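PDB 3ROT: ABC sugar transporter, periplasmic sugar binding protein from Legionella pneumophila subsp. pneumophila, which probably binds a carbohydrate in the periplasm and passes it to an ABC importer for uptake into the cell. Local coordinates for residues I69-D72 and T73-S76; K97-K101 and N102-V106. All coordinates share one frame; numbering follows the deposited sequence.

Both interactions are local, each made within one loop at the sheet of the N-terminal lobe, and their centres lie about 10 Å apart. Interaction 1 fills the turn between strand 64-67 and helix 76-85; it is partly buried, with Phe75 packed among apolar neighbours and a serine hydroxyl gathering backbone N-H groups. Interaction 2, in the connection from strand 89-92 to strand 107-109, is a surface contact carried by a lysine that lies over a tyrosine ring and ends on backbone carbonyls; its Asn102 and Pro103 pack on helix 76-85 too. The loops meet directly: Asp72 OD1 is probably hydrogen-bonded to Lys97 N at 2.9 Å, tying the first turn to the start of the second.

Interaction 1: residues I69-D72 and T73-S76; sequences IPSD and TAFS
Ser71 and Phe75 meet in a tight turn that leads from strand 64-67 of the Rossmann-like N-terminal lobe into helix 76-85, within one beta-alpha-beta unit of the periplasmic binding protein fold. Ser71 forms an ST turn. With OG anti to the backbone N (chi1 176°), its hydroxyl is turned to the amides that follow and accepts two N-H groups at once. The bond from Thr73 N to Ser71 OG is 3.3 Å long, and that from Ala74 N is shorter at 3.1 Å and nearly straight (165°). One small polar atom thus serves two successive amides in a segment with no regular helix, and draws the chain back on itself.

The reversal brings the Phe75 ring against Ile69, Pro70 and Ser71, its CG standing anti to its own carbonyl carbon (chi1 -54°). The side chains of Pro70 and Phe75 cross at about a right angle, with Pro70 CD 3.5 Å from Phe75 CE2. Ile69 approaches at a slant and offers its CG2 branch, 3.8 Å from Phe75 CD2. Ser71 CB, which also touches the methyl of Ala74, meets Phe75 CE2 at 3.8 Å, so the serine is apolar on one side and polar at its tip. Val51 and Ile54 of helix 47-59 also pack on Phe75, joining the turn to a neighbouring helix of the lobe. Pro70, through a backbone hydrogen bond with Ile143, reaches the second lobe and places this turn beside the interdomain cleft, where proteins of this family generally bind their sugar. Farther along, Ser76 OG gives a weak hydrogen bond to Thr73 O. At the rim of the aromatic ring, Ser71 O lies in the ring plane, 3.9 Å from Phe75 CD2.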
loop_
_atom_site.group_PDB
_atom_site.type_symbol
_atom_site.label_atom_id
_atom_site.label_comp_id
_atom_site.label_asym_id
_atom_site.label_seq_id
_atom_site.Cartn_x
_atom_site.Cartn_y
_atom_site.Cartn_z
ATOM N N ILE A 69 18.524 3.191 -9.866
ATOM C CA ILE A 69 18.672 3.330 -11.303
ATOM C C ILE A 69 18.080 2.058 -11.908
ATOM O O ILE A 69 18.813 1.155 -12.318
ATOM C CB ILE A 69 20.168 3.486 -11.691
ATOM C CG1 ILE A 69 20.832 4.529 -10.782
ATOM C CG2 ILE A 69 20.289 3.907 -13.165
ATOM C CD1 ILE A 69 22.327 4.776 -11.060
ATOM N N PRO A 70 16.733 1.972 -11.951
ATOM C CA PRO A 70 15.972 0.831 -12.480
ATOM C C PRO A 70 15.869 0.725 -13.999
ATOM O O PRO A 70 15.095 -0.082 -14.503
ATOM C CB PRO A 70 14.606 1.011 -11.839
ATOM C CG PRO A 70 14.443 2.487 -11.880
ATOM C CD PRO A 70 15.812 3.001 -11.432
ATOM N N SER A 71 16.635 1.538 -14.720
ATOM C CA SER A 71 16.616 1.517 -16.181
ATOM C C SER A 71 18.022 1.709 -16.741
ATOM O O SER A 71 18.813 2.486 -16.199
ATOM C CB SER A 71 15.702 2.621 -16.716
ATOM O OG SER A 71 15.739 2.686 -18.133
ATOM N N ASP A 72 18.331 1.003 -17.825
ATOM C CA ASP A 72 19.644 1.119 -18.446
ATOM C C ASP A 72 19.737 2.333 -19.372
ATOM O O ASP A 72 20.834 2.715 -19.778
ATOM C CB ASP A 72 19.984 -0.145 -19.250
ATOM C CG ASP A 72 20.337 -1.331 -18.370
ATOM O OD1 ASP A 72 21.258 -1.209 -17.531
ATOM O OD2 ASP A 72 19.702 -2.396 -18.526
ATOM N N THR A 73 18.600 2.950 -19.687
ATOM C CA THR A 73 18.587 4.099 -20.596
ATOM C C THR A 73 18.006 5.419 -20.062
ATOM O O THR A 73 18.532 6.500 -20.344
ATOM C CB THR A 73 17.817 3.747 -21.897
ATOM O OG1 THR A 73 16.532 3.200 -21.563
ATOM C CG2 THR A 73 18.594 2.737 -22.718
ATOM N N ALA A 74 16.920 5.326 -19.305
ATOM C CA ALA A 74 16.240 6.498 -18.765
ATOM C C ALA A 74 17.093 7.515 -18.009
ATOM O O ALA A 74 16.863 8.721 -18.121
ATOM C CB ALA A 74 15.090 6.048 -17.873
ATOM N N PHE A 75 18.077 7.042 -17.255
ATOM C CA PHE A 75 18.903 7.933 -16.441
ATOM C C PHE A 75 20.267 8.380 -16.979
ATOM O O PHE A 75 20.900 9.269 -16.401
ATOM C CB PHE A 75 19.080 7.283 -15.070
ATOM C CG PHE A 75 17.778 6.912 -14.423
ATOM C CD1 PHE A 75 17.049 7.859 -13.709
ATOM C CD2 PHE A 75 17.236 5.642 -14.601
ATOM C CE1 PHE A 75 15.798 7.548 -13.187
ATOM C CE2 PHE A 75 15.990 5.322 -14.085
ATOM C CZ PHE A 75 15.264 6.279 -13.375
ATOM N N SER A 76 20.704 7.787 -18.085
ATOM C CA SER A 76 22.005 8.106 -18.675
ATOM C C SER A 76 22.376 9.582 -18.728
ATOM O O SER A 76 23.390 9.998 -18.173
ATOM C CB SER A 76 22.088 7.522 -20.081
ATOM O OG SER A 76 21.823 6.134 -20.043
#

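Interaction 2: residues K97-K101 and N102-V106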
loop_
_atom_site.group_PDB
_atom_site.type_symbol
_atom_site.label_atom_id
_atom_site.label_comp_id
_atom_site.label_asym_id
_atom_site.label_seq_id
_atom_site.Cartn_x
_atom_site.Cartn_y
_atom_site.Cartn_z
ATOM N N LYS A 97 23.529 -1.829 -15.857
ATOM C CA LYS A 97 24.538 -2.808 -16.251
ATOM C C LYS A 97 25.857 -2.152 -16.688
ATOM O O LYS A 97 26.937 -2.686 -16.442
ATOM C CB LYS A 97 24.008 -3.698 -17.385
ATOM C CG LYS A 97 23.837 -2.978 -18.715
ATOM C CD LYS A 97 23.661 -3.955 -19.879
ATOM C CE LYS A 97 22.336 -4.712 -19.798
ATOM N NZ LYS A 97 22.138 -5.655 -20.948
ATOM N N ASP A 98 25.773 -0.986 -17.317
ATOM C CA ASP A 98 26.971 -0.313 -17.806
ATOM C C ASP A 98 27.157 1.093 -17.253
ATOM O O ASP A 98 26.483 2.031 -17.678
ATOM C CB ASP A 98 26.926 -0.281 -19.334
ATOM C CG ASP A 98 28.042 0.543 -19.943
ATOM O OD1 ASP A 98 29.122 0.670 -19.324
ATOM O OD2 ASP A 98 27.838 1.046 -21.062
ATOM N N LYS A 99 28.092 1.243 -16.322
ATOM C CA LYS A 99 28.325 2.548 -15.722
ATOM C C LYS A 99 29.118 3.534 -16.571
ATOM O O LYS A 99 29.328 4.680 -16.154
ATOM C CB LYS A 99 28.980 2.411 -14.339
ATOM C CG LYS A 99 30.223 1.551 -14.290
ATOM C CD LYS A 99 31.072 1.910 -13.069
ATOM C CE LYS A 99 30.260 1.942 -11.782
ATOM N NZ LYS A 99 31.031 2.571 -10.672
ATOM N N THR A 100 29.572 3.105 -17.749
ATOM C CA THR A 100 30.290 4.030 -18.622
ATOM C C THR A 100 29.212 4.958 -19.164
ATOM O O THR A 100 29.385 6.172 -19.204
ATOM C CB THR A 100 30.979 3.317 -19.805
ATOM O OG1 THR A 100 29.999 2.628 -20.586
ATOM C CG2 THR A 100 32.018 2.321 -19.304
ATOM N N LYS A 101 28.082 4.365 -19.549
ATOM C CA LYS A 101 26.942 5.107 -20.079
ATOM C C LYS A 101 26.114 5.705 -18.946
ATOM O O LYS A 101 25.500 6.760 -19.107
ATOM C CB LYS A 101 26.063 4.180 -20.925
ATOM C CG LYS A 101 26.825 3.518 -22.057
ATOM C CD LYS A 101 25.981 2.517 -22.841
ATOM C CE LYS A 101 24.976 3.200 -23.751
ATOM N NZ LYS A 101 24.360 2.226 -24.705
ATOM N N ASN A 102 26.107 5.020 -17.803
ATOM C CA ASN A 102 25.353 5.463 -16.631
ATOM C C ASN A 102 26.293 5.610 -15.440
ATOM O O ASN A 102 26.277 4.796 -14.516
ATOM C CB ASN A 102 24.252 4.450 -16.297
ATOM C CG ASN A 102 23.297 4.232 -17.447
ATOM O OD1 ASN A 102 23.365 3.220 -18.151
ATOM N ND2 ASN A 102 22.405 5.187 -17.655
ATOM N N PRO A 103 27.109 6.674 -15.439
ATOM C CA PRO A 103 28.064 6.918 -14.357
ATOM C C PRO A 103 27.472 7.154 -12.973
ATOM O O PRO A 103 26.468 7.849 -12.812
ATOM C CB PRO A 103 28.850 8.127 -14.861
ATOM C CG PRO A 103 27.818 8.884 -15.627
ATOM C CD PRO A 103 27.098 7.801 -16.390
ATOM N N TYR A 104 28.114 6.544 -11.983
ATOM C CA TYR A 104 27.757 6.675 -10.577
ATOM C C TYR A 104 29.011 6.172 -9.871
ATOM O O TYR A 104 29.783 5.412 -10.454
ATOM C CB TYR A 104 26.499 5.854 -10.221
ATOM C CG TYR A 104 26.616 4.346 -10.343
ATOM C CD1 TYR A 104 27.193 3.589 -9.325
ATOM C CD2 TYR A 104 26.179 3.684 -11.489
ATOM C CE1 TYR A 104 27.340 2.221 -9.440
ATOM C CE2 TYR A 104 26.322 2.309 -11.618
ATOM C CZ TYR A 104 26.908 1.584 -10.588
ATOM O OH TYR A 104 27.092 0.235 -10.707
ATOM N N LEU A 105 29.236 6.612 -8.637
ATOM C CA LEU A 105 30.439 6.215 -7.920
ATOM C C LEU A 105 30.442 4.764 -7.459
ATOM O O LEU A 105 31.245 3.952 -7.935
ATOM C CB LEU A 105 30.664 7.150 -6.732
ATOM C CG LEU A 105 30.967 8.609 -7.094
ATOM C CD1 LEU A 105 30.982 9.440 -5.827
ATOM C CD2 LEU A 105 32.312 8.718 -7.818
ATOM N N VAL A 106 29.537 4.439 -6.543
ATOM C CA VAL A 106 29.447 3.085 -6.007
ATOM C C VAL A 106 27.996 2.654 -5.858
ATOM O O VAL A 106 27.079 3.465 -5.991
ATOM C CB VAL A 106 30.137 2.990 -4.638
ATOM C CG1 VAL A 106 31.634 3.264 -4.800
ATOM C CG2 VAL A 106 29.514 3.999 -3.676
#
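Asn102 and Asp98 are joined through their backbones in the loop between strands 89-92 and 107-109 of the N-terminal lobe, just beyond an Asx turn in which Asp98 OD1 accepts Thr100 N from above the carboxylate plane. Asn102 N donates to Asp98 O over 3.0 Å, and this i+4 to i bond closes an alpha-turn. The side chain of Asn102 is buried against Leu79 of helix 76-85. Pro103 follows and has no N-H to give, although Lys99 O lies close to its nitrogen; Pro103 CA lies 3.1 Å from Lys99 O, a bent CA-H...O contact. The proline ring rests on Leu79, Gln80 and Asn83 of the same helix.

Tyr104 then presents one ring face to Lys99, whose side chain crosses it at about a right angle. Lys99 CE sits 3.6 Å above the ring plane, offset toward the rim, in a CH-pi contact, while NZ makes a cation-pi contact 4.3 Å from the ring centroid. A bend at chi3 (50°) turns the end of the lysine along the ring toward the backbone of its partner. There NZ donates to Tyr104 O at 3.1 Å, the donor lying 29° out of the carbonyl plane, so tyrosine ring and carbonyl hold the same ammonium group. Leu105 shares in this through its carbonyl, while the backbones of Leu105 and Val106 are hydrogen-bonded to Val89 and Ala91 of strand 89-92, which brings the segment alongside the sheet. The bond from Lys99 NZ to Leu105 O is weak, at 3.1 Å.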